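Local coordinates for Alr4995 protein (PDB 6LRF), which combines arginine dihydrolase and ornithine cyclodeaminase activities in one chain, and so probably turns arginine into ornithine and ornithine into proline, at residues Trp131-Tyr136 / Met198-Glu203; Leu159-Glu164 / Asp170-Pro175; Leu181-Gly186 / Tyr191-Ile196; Ile206-Ala211 / Phe216-Val221. All coordinates share one frame; numbering follows the deposited sequence.

In the fold
Moving up from the N terminus, strand 132-136 comes first, and contact 1 ties it to the end of helix 190-199, closing a loop of 61 residues. Contacts 2 and 3 both lie within that loop, one after the other: contact 2 closes the short connection between strand 155-160 and strand 173-175, and contact 3 the turn from strand 181-183 into helix 190-199. None of them cross. Together, contacts 1 to 3 bind the sheet holding strands 132-136 and 155-160, the helix, and the small sheet of strands 173-175, 181-183 and 205-207. After contact 1 has closed, contact 4 ties the end of strand 205-207, the edge strand of the small sheet, to the loop after helix 210-213.

Contact 1 of 4, residues Trp131-Tyr136 / Met198-Glu203; sequences WLWAGY and MRVAPE
Arg199, at the end of helix 190-199, reaches over the six-membered ring of Trp131 and lowers one edge of its guanidinium onto the ring face. The two planes stand 88° apart, so this cation-pi contact is perpendicular rather than stacked: NH1 is the atom that descends, 3.2 Å from CE3 of Trp131, while Arg199 CZ lies 4.8 Å from the ring centroid. Arg199 CD sits over the same ring, 4.3 Å from its centroid, a CH-pi contact. A bend at chi2 (-78°) brings CD over the ring and carries NH1 down onto the face. Trp131 has its CG between backbone N and carbonyl carbon (chi1 50°), which turns its ring toward the helix.

Nearer the base of the arginine, CB leans on CH2 of Trp133 at 3.7 Å. Val200, the first residue to leave the helix, adds its CG2 at 4.2 Å from Trp133 CZ2. The two indoles also meet: Trp131 CD1 lies above the Trp133 ring, whose CD1 in turn lies at the edge of Trp131. The charge is answered from the next strand, where Glu155 forms a salt bridge with Arg199 NH1, which probably helps hold the guanidinium on edge. This is helix-on-sheet packing, with Trp133 of strand 132-136 and the neighbouring Trp131 receiving the helix end, in a domain of the guanidine-modifying enzyme family, whose known members share an alpha/beta-propeller fold.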
loop_
_atom_site.group_PDB
_atom_site.type_symbol
_atom_site.label_atom_id
_atom_site.label_comp_id
_atom_site.label_asym_id
_atom_site.label_seq_id
_atom_site.Cartn_x
_atom_site.Cartn_y
_atom_site.Cartn_z
ATOM N N TRP B 131 -16.323 -16.437 48.499
ATOM C CA TRP B 131 -17.203 -16.294 47.343
ATOM C C TRP B 131 -16.965 -17.431 46.365
ATOM O O TRP B 131 -16.037 -18.238 46.541
ATOM C CB TRP B 131 -16.979 -14.947 46.639
ATOM C CG TRP B 131 -15.530 -14.674 46.345
ATOM C CD1 TRP B 131 -14.734 -15.306 45.419
ATOM C CD2 TRP B 131 -14.699 -13.706 46.994
ATOM N NE1 TRP B 131 -13.455 -14.787 45.464
ATOM C CE2 TRP B 131 -13.412 -13.803 46.419
ATOM C CE3 TRP B 131 -14.920 -12.765 48.006
ATOM C CZ2 TRP B 131 -12.355 -12.991 46.820
ATOM C CZ3 TRP B 131 -13.871 -11.967 48.407
ATOM C CH2 TRP B 131 -12.604 -12.082 47.813
ATOM N N LEU B 132 -17.809 -17.486 45.340
ATOM C CA LEU B 132 -17.682 -18.450 44.252
ATOM C C LEU B 132 -17.320 -17.744 42.937
ATOM O O LEU B 132 -18.007 -16.806 42.516
ATOM C CB LEU B 132 -18.990 -19.228 44.069
ATOM C CG LEU B 132 -19.011 -20.170 42.868
ATOM C CD1 LEU B 132 -18.064 -21.320 43.113
ATOM C CD2 LEU B 132 -20.426 -20.670 42.584
ATOM N N TRP B 133 -16.253 -18.207 42.297
ATOM C CA TRP B 133 -15.896 -17.772 40.957
ATOM C C TRP B 133 -16.623 -18.636 39.936
ATOM O O TRP B 133 -16.423 -19.839 39.928
ATOM C CB TRP B 133 -14.391 -17.900 40.725
ATOM C CG TRP B 133 -13.468 -17.122 41.669
ATOM C CD1 TRP B 133 -12.759 -17.622 42.732
ATOM C CD2 TRP B 133 -13.099 -15.742 41.561
ATOM N NE1 TRP B 133 -11.998 -16.629 43.310
ATOM C CE2 TRP B 133 -12.184 -15.466 42.607
ATOM C CE3 TRP B 133 -13.464 -14.704 40.687
ATOM C CZ2 TRP B 133 -11.634 -14.199 42.806
ATOM C CZ3 TRP B 133 -12.909 -13.447 40.883
ATOM C CH2 TRP B 133 -12.007 -13.205 41.937
ATOM N N ALA B 134 -17.437 -18.046 39.063
ATOM C CA ALA B 134 -18.119 -18.834 38.030
ATOM C C ALA B 134 -17.736 -18.394 36.630
ATOM O O ALA B 134 -17.832 -17.212 36.304
ATOM C CB ALA B 134 -19.627 -18.736 38.184
ATOM N N GLY B 135 -17.381 -19.353 35.784
ATOM C CA GLY B 135 -17.033 -19.061 34.397
ATOM C C GLY B 135 -18.220 -19.079 33.448
ATOM O O GLY B 135 -19.260 -19.677 33.741
ATOM N N TYR B 136 -18.093 -18.373 32.330
ATOM C CA TYR B 136 -19.051 -18.503 31.237
ATOM C C TYR B 136 -18.291 -18.168 29.974
ATOM O O TYR B 136 -17.183 -17.648 30.050
ATOM C CB TYR B 136 -20.287 -17.601 31.415
ATOM C CG TYR B 136 -20.050 -16.112 31.245
ATOM C CD1 TYR B 136 -19.434 -15.370 32.240
ATOM C CD2 TYR B 136 -20.443 -15.453 30.082
ATOM C CE1 TYR B 136 -19.211 -14.007 32.087
ATOM C CE2 TYR B 136 -20.229 -14.087 29.915
ATOM C CZ TYR B 136 -19.611 -13.365 30.920
ATOM O OH TYR B 136 -19.390 -12.001 30.769
HETATM N N MSE B 198 -9.109 -6.702 41.393
HETATM C CA MSE B 198 -9.740 -6.021 42.537
HETATM C C MSE B 198 -9.937 -6.939 43.756
HETATM O O MSE B 198 -9.934 -6.475 44.898
HETATM C CB MSE B 198 -11.091 -5.421 42.144
HETATM C CG MSE B 198 -10.993 -4.106 41.375
HETATM SE SE MSE B 198 -12.747 -3.352 40.940
HETATM C CE MSE B 198 -13.433 -4.766 39.799
ATOM N N ARG B 199 -10.103 -8.238 43.523
ATOM C CA ARG B 199 -10.448 -9.171 44.600
ATOM C C ARG B 199 -9.226 -9.894 45.167
ATOM O O ARG B 199 -9.255 -10.415 46.287
ATOM C CB ARG B 199 -11.457 -10.201 44.096
ATOM C CG ARG B 199 -12.810 -9.607 43.735
ATOM C CD ARG B 199 -13.605 -9.350 44.976
ATOM N NE ARG B 199 -14.950 -8.861 44.699
ATOM C CZ ARG B 199 -16.019 -9.237 45.393
ATOM N NH1 ARG B 199 -15.886 -10.122 46.383
ATOM N NH2 ARG B 199 -17.214 -8.745 45.098
ATOM N N VAL B 200 -8.160 -9.948 44.378
ATOM C CA VAL B 200 -6.941 -10.624 44.802
ATOM C C VAL B 200 -5.759 -9.665 44.712
ATOM O O VAL B 200 -5.486 -9.125 43.638
ATOM C CB VAL B 200 -6.654 -11.870 43.936
ATOM C CG1 VAL B 200 -5.443 -12.618 44.460
ATOM C CG2 VAL B 200 -7.870 -12.779 43.902
ATOM N N ALA B 201 -5.083 -9.458 45.845
ATOM C CA ALA B 201 -3.895 -8.599 45.935
ATOM C C ALA B 201 -2.729 -9.175 45.131
ATOM O O ALA B 201 -2.596 -10.395 45.038
ATOM C CB ALA B 201 -3.487 -8.405 47.416
ATOM N N PRO B 202 -1.871 -8.300 44.563
ATOM C CA PRO B 202 -0.791 -8.690 43.639
ATOM C C PRO B 202 0.189 -9.743 44.175
ATOM O O PRO B 202 0.689 -10.549 43.388
ATOM C CB PRO B 202 -0.055 -7.369 43.389
ATOM C CG PRO B 202 -1.075 -6.321 43.623
ATOM C CD PRO B 202 -1.924 -6.838 44.749
ATOM N N GLU B 203 0.467 -9.735 45.478
ATOM C CA GLU B 203 1.406 -10.701 46.060
ATOM C C GLU B 203 0.801 -12.102 46.128
ATOM O O GLU B 203 1.535 -13.096 46.163
ATOM C CB GLU B 203 1.847 -10.278 47.469
ATOM C CG GLU B 203 1.754 -8.789 47.753
ATOM C CD GLU B 203 0.353 -8.361 48.174
ATOM O OE1 GLU B 203 -0.170 -7.399 47.567
ATOM O OE2 GLU B 203 -0.215 -8.989 49.103
#

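Contact 2 of 4, residues Leu159-Glu164 / Asp170-Pro175; sequences LRLIDE and DTCFCP
Leu159 and Phe173 supply the aromatic share of this contact. The methyl CD1 of Leu159 rests over one face of the Phe173 ring, 4.0 Å from the centroid and 24° off the normal, displaced toward the rim so that CE2 is its nearest carbon at 3.6 Å. The two side chains cross at about a right angle, and CD1 is the branch that touches the ring. Phe173 carries its CG anti to the backbone N (chi1 -169°), and this extends the phenyl toward strand 155-160; there it also meets Ile196 of helix 190-199 and the edge-to-face partner Trp133.

The second kind is methyl against sulfur. Leu161 CD2 touches Cys172 SG at 3.5 Å, and Ala187 also borders that cysteine.

Polar groups find their partners elsewhere: Asp170 O accepts a hydrogen bond from Asn219 ND2, and Asp163 forms a salt bridge with Arg165. Across the contact there is no hydrogen bond, and all four touching residues are buried. The contact is therefore apolar, resting on shape and dispersion, and sets the end of strand 155-160 and the residue after it against the start of strand 173-175 and the residue before it.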
loop_
_atom_site.group_PDB
_atom_site.type_symbol
_atom_site.label_atom_id
_atom_site.label_comp_id
_atom_site.label_asym_id
_atom_site.label_seq_id
_atom_site.Cartn_x
_atom_site.Cartn_y
_atom_site.Cartn_z
ATOM N N LEU B 159 -16.852 -14.667 35.591
ATOM C CA LEU B 159 -15.662 -14.444 34.759
ATOM C C LEU B 159 -15.922 -14.930 33.345
ATOM O O LEU B 159 -16.452 -16.040 33.157
ATOM C CB LEU B 159 -14.432 -15.172 35.321
ATOM C CG LEU B 159 -13.988 -14.842 36.743
ATOM C CD1 LEU B 159 -12.818 -15.750 37.143
ATOM C CD2 LEU B 159 -13.585 -13.378 36.888
ATOM N N ARG B 160 -15.545 -14.125 32.346
ATOM C CA ARG B 160 -15.743 -14.548 30.963
ATOM C C ARG B 160 -14.492 -15.181 30.368
ATOM O O ARG B 160 -13.404 -14.597 30.397
ATOM C CB ARG B 160 -16.183 -13.387 30.076
ATOM C CG ARG B 160 -16.481 -13.862 28.666
ATOM C CD ARG B 160 -16.604 -12.725 27.684
ATOM N NE ARG B 160 -16.956 -13.256 26.378
ATOM C CZ ARG B 160 -17.061 -12.516 25.283
ATOM N NH1 ARG B 160 -16.832 -11.213 25.347
ATOM N NH2 ARG B 160 -17.397 -13.085 24.135
ATOM N N LEU B 161 -14.674 -16.381 29.821
ATOM C CA LEU B 161 -13.627 -17.114 29.135
ATOM C C LEU B 161 -13.648 -16.755 27.662
ATOM O O LEU B 161 -14.715 -16.796 27.054
ATOM C CB LEU B 161 -13.831 -18.627 29.301
ATOM C CG LEU B 161 -13.813 -19.191 30.723
ATOM C CD1 LEU B 161 -14.444 -20.584 30.758
ATOM C CD2 LEU B 161 -12.384 -19.223 31.254
ATOM N N ILE B 162 -12.479 -16.456 27.085
ATOM C CA ILE B 162 -12.393 -15.976 25.694
ATOM C C ILE B 162 -11.456 -16.783 24.808
ATOM O O ILE B 162 -11.373 -16.533 23.613
ATOM C CB ILE B 162 -11.919 -14.517 25.638
ATOM C CG1 ILE B 162 -10.553 -14.397 26.319
ATOM C CG2 ILE B 162 -12.929 -13.603 26.307
ATOM C CD1 ILE B 162 -9.946 -13.031 26.230
ATOM N N ASP B 163 -10.745 -17.738 25.398
ATOM C CA ASP B 163 -9.819 -18.599 24.664
ATOM C C ASP B 163 -10.351 -20.037 24.646
ATOM O O ASP B 163 -10.425 -20.698 25.688
ATOM C CB ASP B 163 -8.425 -18.544 25.305
ATOM C CG ASP B 163 -7.348 -19.220 24.451
ATOM O OD1 ASP B 163 -7.635 -20.246 23.795
ATOM O OD2 ASP B 163 -6.197 -18.723 24.445
ATOM N N GLU B 164 -10.699 -20.525 23.460
ATOM C CA GLU B 164 -11.355 -21.815 23.324
ATOM C C GLU B 164 -10.521 -22.995 23.850
ATOM O O GLU B 164 -11.069 -24.049 24.170
ATOM C CB GLU B 164 -11.726 -22.044 21.862
ATOM C CG GLU B 164 -12.668 -23.205 21.649
ATOM C CD GLU B 164 -12.731 -23.645 20.195
ATOM O OE1 GLU B 164 -11.916 -23.144 19.378
ATOM O OE2 GLU B 164 -13.597 -24.493 19.874
ATOM N N ASP B 170 -11.596 -24.178 35.248
ATOM C CA ASP B 170 -10.553 -24.868 36.012
ATOM C C ASP B 170 -9.323 -25.232 35.178
ATOM O O ASP B 170 -8.362 -25.793 35.704
ATOM C CB ASP B 170 -11.125 -26.130 36.698
ATOM C CG ASP B 170 -11.415 -27.285 35.732
ATOM O OD1 ASP B 170 -11.393 -27.100 34.494
ATOM O OD2 ASP B 170 -11.693 -28.408 36.235
ATOM N N THR B 171 -9.351 -24.915 33.886
ATOM C CA THR B 171 -8.166 -25.107 33.038
ATOM C C THR B 171 -7.246 -23.879 33.025
ATOM O O THR B 171 -6.142 -23.942 32.491
ATOM C CB THR B 171 -8.541 -25.425 31.578
ATOM O OG1 THR B 171 -9.241 -24.311 31.013
ATOM C CG2 THR B 171 -9.417 -26.652 31.506
ATOM N N CYS B 172 -7.694 -22.774 33.616
ATOM C CA CYS B 172 -6.945 -21.517 33.544
ATOM C C CYS B 172 -7.059 -20.698 34.815
ATOM O O CYS B 172 -6.648 -19.534 34.853
ATOM C CB CYS B 172 -7.427 -20.674 32.357
ATOM S SG CYS B 172 -9.242 -20.322 32.328
ATOM N N PHE B 173 -7.618 -21.303 35.857
ATOM C CA PHE B 173 -7.959 -20.567 37.065
ATOM C C PHE B 173 -7.989 -21.523 38.253
ATOM O O PHE B 173 -8.615 -22.585 38.169
ATOM C CB PHE B 173 -9.310 -19.887 36.867
ATOM C CG PHE B 173 -9.661 -18.891 37.922
ATOM C CD1 PHE B 173 -10.367 -19.278 39.064
ATOM C CD2 PHE B 173 -9.329 -17.554 37.756
ATOM C CE1 PHE B 173 -10.711 -18.352 40.043
ATOM C CE2 PHE B 173 -9.670 -16.611 38.728
ATOM C CZ PHE B 173 -10.363 -17.012 39.876
ATOM N N CYS B 174 -7.324 -21.166 39.349
ATOM C CA CYS B 174 -7.167 -22.116 40.449
ATOM C C CYS B 174 -6.926 -21.455 41.810
ATOM O O CYS B 174 -5.774 -21.179 42.190
ATOM C CB CYS B 174 -6.023 -23.091 40.141
ATOM S SG CYS B 174 -5.909 -24.499 41.341
ATOM N N PRO B 175 -8.017 -21.206 42.560
ATOM C CA PRO B 175 -7.911 -20.722 43.936
ATOM C C PRO B 175 -7.128 -21.722 44.811
ATOM O O PRO B 175 -7.348 -22.928 44.718
ATOM C CB PRO B 175 -9.374 -20.603 44.385
ATOM C CG PRO B 175 -10.163 -20.499 43.092
ATOM C CD PRO B 175 -9.419 -21.369 42.130
#

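Contact 3 of 4, residues Leu181-Gly186 / Tyr191-Ile196; sequences LLYYPG and YSNRLI
A beta-alpha-beta unit, strand 181-183, helix 190-199 and strand 205-207, begins with this contact, in which the first strand meets the helix that follows it. Ile196 comes from the helix with two branches. Its CG2 lies over a face of the Tyr183 ring, 4.2 Å from the centroid, and its CD1 touches CE1 of that ring at 3.8 Å. Leu181 CD2 covers part of the same face and meets Ile196 CG2 at 3.7 Å, so the three side chains close on one another. Tyr183 has its chi1 at 80°, which sets the ring so that one face is turned to Ile196 CG2.

The short strand and helix segments run nearly antiparallel, at 160°, as the crossover requires before the chain returns in strand 205-207, parallel to the first.

Beyond the strand, at Pro185 in a short 3-10 segment, the contact becomes polar. Asn193 ND2 donates to Pro185 O at 3.0 Å in a nearly straight bond (169°) lying in the plane of the amide, though the donor stands tilted from the carbonyl plane. The other amide atom, OD1, faces the edge of the Tyr183 ring, 3.9 Å from CE1, and lies 3.7 Å from Pro185 CB. ND2 has a second, weak bond to Asp189 O. Phe173 of strand 173-175 packs on Leu181 and Tyr183.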
loop_
_atom_site.group_PDB
_atom_site.type_symbol
_atom_site.label_atom_id
_atom_site.label_comp_id
_atom_site.label_asym_id
_atom_site.label_seq_id
_atom_site.Cartn_x
_atom_site.Cartn_y
_atom_site.Cartn_z
ATOM N N LEU B 181 -3.858 -17.338 44.232
ATOM C CA LEU B 181 -4.588 -17.609 43.007
ATOM C C LEU B 181 -3.631 -17.928 41.887
ATOM O O LEU B 181 -2.818 -17.093 41.502
ATOM C CB LEU B 181 -5.467 -16.425 42.602
ATOM C CG LEU B 181 -6.062 -16.628 41.202
ATOM C CD1 LEU B 181 -7.064 -17.786 41.189
ATOM C CD2 LEU B 181 -6.712 -15.360 40.669
ATOM N N LEU B 182 -3.744 -19.140 41.365
ATOM C CA LEU B 182 -2.967 -19.577 40.221
ATOM C C LEU B 182 -3.837 -19.457 38.982
ATOM O O LEU B 182 -4.862 -20.136 38.878
ATOM C CB LEU B 182 -2.499 -21.018 40.425
ATOM C CG LEU B 182 -1.686 -21.673 39.311
ATOM C CD1 LEU B 182 -0.254 -21.193 39.388
ATOM C CD2 LEU B 182 -1.766 -23.197 39.415
ATOM N N TYR B 183 -3.466 -18.579 38.055
ATOM C CA TYR B 183 -4.327 -18.331 36.911
ATOM C C TYR B 183 -3.549 -17.831 35.708
ATOM O O TYR B 183 -2.409 -17.381 35.825
ATOM C CB TYR B 183 -5.447 -17.339 37.282
ATOM C CG TYR B 183 -5.068 -15.872 37.306
ATOM C CD1 TYR B 183 -5.707 -14.951 36.475
ATOM C CD2 TYR B 183 -4.084 -15.402 38.161
ATOM C CE1 TYR B 183 -5.371 -13.595 36.498
ATOM C CE2 TYR B 183 -3.744 -14.057 38.197
ATOM C CZ TYR B 183 -4.383 -13.160 37.363
ATOM O OH TYR B 183 -4.027 -11.831 37.409
ATOM N N TYR B 184 -4.184 -17.932 34.548
ATOM C CA TYR B 184 -3.600 -17.499 33.290
ATOM C C TYR B 184 -4.395 -16.338 32.690
ATOM O O TYR B 184 -5.400 -16.565 32.012
ATOM C CB TYR B 184 -3.552 -18.667 32.312
ATOM C CG TYR B 184 -3.102 -18.276 30.927
ATOM C CD1 TYR B 184 -1.845 -17.718 30.722
ATOM C CD2 TYR B 184 -3.924 -18.469 29.827
ATOM C CE1 TYR B 184 -1.421 -17.360 29.453
ATOM C CE2 TYR B 184 -3.510 -18.116 28.556
ATOM C CZ TYR B 184 -2.257 -17.564 28.378
ATOM O OH TYR B 184 -1.834 -17.206 27.119
ATOM N N PRO B 185 -3.936 -15.093 32.922
ATOM C CA PRO B 185 -4.678 -13.873 32.565
ATOM C C PRO B 185 -5.137 -13.805 31.107
ATOM O O PRO B 185 -6.147 -13.162 30.823
ATOM C CB PRO B 185 -3.668 -12.751 32.860
ATOM C CG PRO B 185 -2.777 -13.324 33.921
ATOM C CD PRO B 185 -2.632 -14.779 33.541
ATOM N N GLY B 186 -4.431 -14.474 30.207
ATOM C CA GLY B 186 -4.796 -14.445 28.800
ATOM C C GLY B 186 -6.071 -15.205 28.482
ATOM O O GLY B 186 -6.600 -15.124 27.371
ATOM N N TYR B 191 -12.700 -7.101 31.276
ATOM C CA TYR B 191 -13.612 -6.987 32.417
ATOM C C TYR B 191 -13.269 -8.007 33.518
ATOM O O TYR B 191 -13.240 -7.671 34.690
ATOM C CB TYR B 191 -15.075 -7.168 31.975
ATOM C CG TYR B 191 -15.544 -6.156 30.935
ATOM C CD1 TYR B 191 -15.789 -4.823 31.284
ATOM C CD2 TYR B 191 -15.746 -6.530 29.604
ATOM C CE1 TYR B 191 -16.218 -3.892 30.340
ATOM C CE2 TYR B 191 -16.178 -5.605 28.655
ATOM C CZ TYR B 191 -16.410 -4.288 29.030
ATOM O OH TYR B 191 -16.834 -3.363 28.093
ATOM N N SER B 192 -12.993 -9.244 33.126
ATOM C CA SER B 192 -12.772 -10.318 34.091
ATOM C C SER B 192 -11.438 -10.169 34.814
ATOM O O SER B 192 -11.349 -10.402 36.031
ATOM C CB SER B 192 -12.857 -11.673 33.390
ATOM O OG SER B 192 -14.143 -11.814 32.805
ATOM N N ASN B 193 -10.412 -9.765 34.065
ATOM C CA ASN B 193 -9.100 -9.472 34.642
ATOM C C ASN B 193 -9.149 -8.317 35.632
ATOM O O ASN B 193 -8.506 -8.350 36.687
ATOM C CB ASN B 193 -8.092 -9.180 33.532
ATOM C CG ASN B 193 -7.438 -10.447 32.995
ATOM O OD1 ASN B 193 -6.880 -11.239 33.760
ATOM N ND2 ASN B 193 -7.517 -10.654 31.686
ATOM N N ARG B 194 -9.927 -7.296 35.306
ATOM C CA ARG B 194 -10.102 -6.189 36.236
ATOM C C ARG B 194 -10.694 -6.734 37.549
ATOM O O ARG B 194 -10.248 -6.367 38.640
ATOM C CB ARG B 194 -11.008 -5.112 35.620
ATOM C CG ARG B 194 -10.464 -3.680 35.619
ATOM C CD ARG B 194 -11.442 -2.707 34.894
ATOM N NE ARG B 194 -11.573 -3.057 33.481
ATOM C CZ ARG B 194 -12.697 -2.951 32.766
ATOM N NH1 ARG B 194 -13.810 -2.501 33.334
ATOM N NH2 ARG B 194 -12.711 -3.309 31.477
ATOM N N LEU B 195 -11.684 -7.629 37.442
ATOM C CA LEU B 195 -12.366 -8.150 38.632
ATOM C C LEU B 195 -11.416 -8.955 39.504
ATOM O O LEU B 195 -11.438 -8.832 40.728
ATOM C CB LEU B 195 -13.562 -9.017 38.243
ATOM C CG LEU B 195 -14.377 -9.649 39.389
ATOM C CD1 LEU B 195 -14.906 -8.590 40.369
ATOM C CD2 LEU B 195 -15.534 -10.468 38.813
ATOM N N ILE B 196 -10.599 -9.788 38.865
ATOM C CA ILE B 196 -9.618 -10.617 39.553
ATOM C C ILE B 196 -8.640 -9.745 40.321
ATOM O O ILE B 196 -8.266 -10.029 41.472
ATOM C CB ILE B 196 -8.843 -11.501 38.556
ATOM C CG1 ILE B 196 -9.764 -12.584 37.982
ATOM C CG2 ILE B 196 -7.642 -12.128 39.220
ATOM C CD1 ILE B 196 -9.146 -13.370 36.836
#

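Contact 4 of 4, residues Ile206-Ala211 / Phe216-Val221; sequences IAIAEA and FACNTV
Ile208 makes the whole of this contact from its side with one atom, the methyl CD1. It presses on Cys218 SG at 3.5 Å and on Ala217 CB at 3.9 Å, touching both of these neighbours at once. A chi1 of 66° points the longer branch of the isoleucine, through CG1, into the loop 216-221. All three residues are buried, and Leu236 of helix 234-242 packs on both Ile208 and Ala217.

The loop holds its own shape. Phe216, with positive phi, is the C-prime residue of the Schellman motif that ends helix 210-213; Asn219 centres an inverse gamma turn; and Thr220 OG1 donates to Ala217 O at 2.6 Å.

Away from this tight spot the first segment opens out: Ala207, Ala209 and Ala211 are exposed and touch nothing in 216-221. Glu210 is partly exposed and forms a salt bridge with Arg165, yet its OE2 also comes near Glu475 of the second subunit, a like-charge approach that might raise the tendency of one of them to hold a proton. The attachment of the two segments thus depends on the fit of a single methyl, Ile208 CD1, against a sulfur and a second methyl.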
loop_
_atom_site.group_PDB
_atom_site.type_symbol
_atom_site.label_atom_id
_atom_site.label_comp_id
_atom_site.label_asym_id
_atom_site.label_seq_id
_atom_site.Cartn_x
_atom_site.Cartn_y
_atom_site.Cartn_z
ATOM N N ILE B 206 -0.544 -15.427 41.299
ATOM C CA ILE B 206 0.499 -16.145 40.594
ATOM C C ILE B 206 0.087 -16.311 39.141
ATOM O O ILE B 206 -0.467 -17.345 38.757
ATOM C CB ILE B 206 0.769 -17.527 41.222
ATOM C CG1 ILE B 206 0.929 -17.394 42.741
ATOM C CG2 ILE B 206 1.980 -18.193 40.559
ATOM C CD1 ILE B 206 1.026 -18.723 43.479
ATOM N N ALA B 207 0.336 -15.278 38.338
ATOM C CA ALA B 207 0.014 -15.336 36.916
ATOM C C ALA B 207 1.046 -16.189 36.196
ATOM O O ALA B 207 2.242 -16.028 36.414
ATOM C CB ALA B 207 -0.053 -13.942 36.318
ATOM N N ILE B 208 0.591 -17.106 35.351
ATOM C CA ILE B 208 1.505 -18.062 34.728
ATOM C C ILE B 208 1.678 -17.839 33.235
ATOM O O ILE B 208 0.812 -17.268 32.576
ATOM C CB ILE B 208 1.041 -19.517 34.941
ATOM C CG1 ILE B 208 -0.284 -19.767 34.214
ATOM C CG2 ILE B 208 0.923 -19.816 36.420
ATOM C CD1 ILE B 208 -0.621 -21.226 34.049
ATOM N N ALA B 209 2.818 -18.309 32.728
ATOM C CA ALA B 209 3.170 -18.247 31.314
ATOM C C ALA B 209 2.293 -19.170 30.491
ATOM O O ALA B 209 1.757 -20.143 31.015
ATOM C CB ALA B 209 4.634 -18.609 31.123
ATOM N N GLU B 210 2.154 -18.868 29.200
ATOM C CA GLU B 210 1.362 -19.696 28.297
ATOM C C GLU B 210 1.940 -21.104 28.178
ATOM O O GLU B 210 1.209 -22.066 27.935
ATOM C CB GLU B 210 1.267 -19.050 26.913
ATOM C CG GLU B 210 0.242 -19.716 25.988
ATOM C CD GLU B 210 0.056 -18.983 24.659
ATOM O OE1 GLU B 210 1.045 -18.408 24.145
ATOM O OE2 GLU B 210 -1.085 -18.984 24.127
ATOM N N ALA B 211 3.249 -21.227 28.360
ATOM C CA ALA B 211 3.900 -22.528 28.298
ATOM C C ALA B 211 3.347 -23.460 29.370
ATOM O O ALA B 211 2.995 -24.604 29.082
ATOM C CB ALA B 211 5.405 -22.378 28.449
ATOM N N PHE B 216 -1.650 -27.410 31.245
ATOM C CA PHE B 216 -2.701 -27.496 32.263
ATOM C C PHE B 216 -2.170 -27.293 33.676
ATOM O O PHE B 216 -2.590 -27.986 34.604
ATOM C CB PHE B 216 -3.414 -28.841 32.200
ATOM C CG PHE B 216 -4.364 -28.976 31.052
ATOM C CD1 PHE B 216 -5.735 -28.967 31.274
ATOM C CD2 PHE B 216 -3.894 -29.152 29.756
ATOM C CE1 PHE B 216 -6.631 -29.110 30.215
ATOM C CE2 PHE B 216 -4.777 -29.300 28.696
ATOM C CZ PHE B 216 -6.148 -29.277 28.921
ATOM N N ALA B 217 -1.244 -26.353 33.832
ATOM C CA ALA B 217 -0.724 -26.006 35.150
ATOM C C ALA B 217 -1.831 -25.543 36.107
ATOM O O ALA B 217 -1.769 -25.800 37.311
ATOM C CB ALA B 217 0.356 -24.919 35.028
ATOM N N CYS B 218 -2.838 -24.859 35.571
ATOM C CA CYS B 218 -3.914 -24.326 36.399
ATOM C C CYS B 218 -4.865 -25.416 36.854
ATOM O O CYS B 218 -5.606 -25.246 37.836
ATOM C CB CYS B 218 -4.685 -23.256 35.640
ATOM S SG CYS B 218 -3.762 -21.735 35.512
ATOM N N ASN B 219 -4.833 -26.529 36.124
ATOM C CA ASN B 219 -5.649 -27.703 36.419
ATOM C C ASN B 219 -5.012 -28.534 37.537
ATOM O O ASN B 219 -4.622 -29.685 37.351
ATOM C CB ASN B 219 -5.833 -28.536 35.157
ATOM C CG ASN B 219 -7.160 -29.237 35.115
ATOM O OD1 ASN B 219 -7.221 -30.477 35.098
ATOM N ND2 ASN B 219 -8.246 -28.456 35.102
ATOM N N THR B 220 -4.950 -27.922 38.712
ATOM C CA THR B 220 -4.172 -28.408 39.830
ATOM C C THR B 220 -5.051 -28.762 41.018
ATOM O O THR B 220 -5.977 -28.012 41.360
ATOM C CB THR B 220 -3.153 -27.347 40.261
ATOM O OG1 THR B 220 -2.031 -27.394 39.375
ATOM C CG2 THR B 220 -2.687 -27.573 41.694
ATOM N N VAL B 221 -4.767 -29.908 41.635
ATOM C CA VAL B 221 -5.426 -30.297 42.876
ATOM C C VAL B 221 -4.653 -29.729 44.059
ATOM O O VAL B 221 -3.434 -29.874 44.148
ATOM C CB VAL B 221 -5.545 -31.821 42.989
ATOM C CG1 VAL B 221 -6.261 -32.205 44.269
ATOM C CG2 VAL B 221 -6.299 -32.365 41.786
#